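Local atomic coordinates of putative lipoprotein (Parabacteroides distasonis ATCC 8503, PDB entry 3JX8), a protein that is of unknown function but is a putative lipoprotein that probably acts in cell adhesion or lipid binding. Residues Glu35-Asp40 with Phe109-Pro114. Sequence-based numbering, arbitrary orientation.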
# COMPACT_ATOMS: atom_id res chain seq x y z
N GLU A 35 -13.75 23.49 -5.01
CA GLU A 35 -13.78 23.62 -6.47
C GLU A 35 -12.56 24.36 -6.98
O GLU A 35 -12.33 25.51 -6.58
CB GLU A 35 -14.99 24.42 -6.91
CG GLU A 35 -16.28 23.76 -6.68
CD GLU A 35 -17.45 24.65 -7.09
OE1 GLU A 35 -17.21 25.77 -7.66
OE2 GLU A 35 -18.59 24.23 -6.85
N TYR A 36 -11.82 23.73 -7.89
CA TYR A 36 -10.60 24.31 -8.43
C TYR A 36 -10.70 24.33 -9.94
O TYR A 36 -11.35 23.48 -10.55
CB TYR A 36 -9.35 23.53 -7.98
CG TYR A 36 -8.09 24.00 -8.70
CD1 TYR A 36 -7.37 25.08 -8.24
CD2 TYR A 36 -7.67 23.38 -9.87
CE1 TYR A 36 -6.26 25.54 -8.93
CE2 TYR A 36 -6.58 23.83 -10.56
CZ TYR A 36 -5.86 24.91 -10.08
OH TYR A 36 -4.77 25.38 -10.79
N GLU A 37 -10.06 25.32 -10.55
CA GLU A 37 -9.85 25.36 -12.00
C GLU A 37 -8.50 25.97 -12.31
O GLU A 37 -8.00 26.82 -11.58
CB GLU A 37 -10.92 26.18 -12.74
CG GLU A 37 -12.39 25.75 -12.51
CD GLU A 37 -12.76 24.34 -13.01
OE1 GLU A 37 -12.04 23.75 -13.86
OE2 GLU A 37 -13.81 23.81 -12.57
N GLN A 38 -7.91 25.54 -13.41
CA GLN A 38 -6.76 26.24 -13.96
C GLN A 38 -7.34 27.41 -14.73
O GLN A 38 -8.38 27.26 -15.37
CB GLN A 38 -5.94 25.33 -14.86
CG GLN A 38 -5.23 24.20 -14.10
CD GLN A 38 -4.29 23.39 -14.96
OE1 GLN A 38 -3.40 22.69 -14.44
NE2 GLN A 38 -4.47 23.46 -16.28
N SER A 39 -6.68 28.56 -14.66
CA SER A 39 -7.16 29.79 -15.32
C SER A 39 -6.04 30.80 -15.49
O SER A 39 -5.15 30.90 -14.66
CB SER A 39 -8.32 30.41 -14.51
OG SER A 39 -8.61 31.75 -14.87
N ASP A 40 -6.10 31.55 -16.58
CA ASP A 40 -5.18 32.67 -16.81
C ASP A 40 -5.63 33.96 -16.14
O ASP A 40 -4.87 34.93 -16.15
CB ASP A 40 -4.95 32.91 -18.30
CG ASP A 40 -4.16 31.78 -18.94
OD1 ASP A 40 -3.19 31.26 -18.31
OD2 ASP A 40 -4.53 31.41 -20.09
N PHE A 109 -12.75 17.24 -3.78
CA PHE A 109 -11.99 18.16 -4.59
C PHE A 109 -12.40 17.95 -6.04
O PHE A 109 -12.21 16.85 -6.55
CB PHE A 109 -10.52 17.90 -4.40
CG PHE A 109 -9.66 18.91 -5.08
CD1 PHE A 109 -9.46 18.84 -6.45
CD2 PHE A 109 -9.06 19.92 -4.35
CE1 PHE A 109 -8.63 19.76 -7.09
CE2 PHE A 109 -8.26 20.87 -4.98
CZ PHE A 109 -8.05 20.80 -6.37
N ILE A 110 -12.93 18.98 -6.69
CA ILE A 110 -13.56 18.86 -8.03
C ILE A 110 -13.03 19.89 -9.01
O ILE A 110 -13.02 21.08 -8.70
CB ILE A 110 -15.10 19.04 -7.92
CG1 ILE A 110 -15.66 17.98 -6.94
CG2 ILE A 110 -15.78 18.91 -9.29
CD1 ILE A 110 -17.18 18.04 -6.73
N ILE A 111 -12.59 19.43 -10.19
CA ILE A 111 -12.21 20.28 -11.32
C ILE A 111 -13.25 20.02 -12.40
O ILE A 111 -13.45 18.85 -12.79
CB ILE A 111 -10.82 19.93 -11.89
CG1 ILE A 111 -9.77 20.09 -10.81
CG2 ILE A 111 -10.50 20.79 -13.10
CD1 ILE A 111 -8.35 19.94 -11.32
N SER A 112 -13.92 21.07 -12.89
CA SER A 112 -15.05 20.90 -13.80
C SER A 112 -14.89 21.35 -15.24
O SER A 112 -15.65 20.92 -16.09
CB SER A 112 -16.30 21.59 -13.24
OG SER A 112 -16.83 20.86 -12.15
N LYS A 113 -13.91 22.22 -15.50
CA LYS A 113 -13.72 22.78 -16.83
C LYS A 113 -12.64 22.04 -17.58
O LYS A 113 -11.86 21.33 -16.95
CB LYS A 113 -13.35 24.26 -16.71
CG LYS A 113 -14.43 25.10 -16.02
CD LYS A 113 -14.10 26.58 -16.07
CE LYS A 113 -15.11 27.42 -15.27
NZ LYS A 113 -15.01 28.88 -15.64
N PRO A 114 -12.57 22.22 -18.92
CA PRO A 114 -11.51 21.65 -19.71
C PRO A 114 -10.16 22.06 -19.17
O PRO A 114 -9.92 23.25 -18.98
CB PRO A 114 -11.72 22.26 -21.10
CG PRO A 114 -13.13 22.57 -21.15
CD PRO A 114 -13.50 22.99 -19.77
O HOH W 1 -14.66 22.90 -10.15
O HOH W 2 -9.04 25.02 -17.35
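E37 OE2 is gripped twice: the backbone N of S112 donates to it at 2.8 Å, and water 1 is hydrogen-bonded to it as well. The other carboxylate oxygen, E37 OE1, takes the N-H of K113 at 2.9 Å, making a two-pronged clasp over successive amides. Both donors come in on the syn sides, that of K113 more out of the carboxylate plane (32°) than that of S112. The clasp closes a parallel strand pair in a beta-solenoid, probably right-handed as in the pectate-lyase-like clan to which the family belongs. Strand 33-38 runs between strands 89-95 and 108-111, and after I111 the 109-114 segment leaves the strand. There a glutamate suits the place: its chain, bent by the rotation about CB-CG (chi2 -64°), swings the carboxylate across to amides that have left the strand pairing. One step back, Y36 N donates almost straight to I110 O at 3.0 Å. Water 1 also lies 2.8 Å from I110 O, so it bridges that carbonyl oxygen and E37 OE2.

On the buried face, Y36 and F109 pack on I26 of strand 25-29, and I111 on M120 of strand 120-125. Y36 CG lies anti to the backbone N (chi1 171°), beside the similarly directed F109 side chain, whose CZ meets Y36 CB at 3.4 Å. I111 CD1 sits at the edge of the Y36 ring, near its plane, 3.8 Å from CD2. Tyrosine fits because its hydroxyl, at the far end of the ring, bonds to S95 OG. K113 crosses E37 at about a right angle; its aliphatic stem covers the carboxylate, with CB 3.2 Å from E37 OE1, while NZ stays 6.0 Å from E37 OE2.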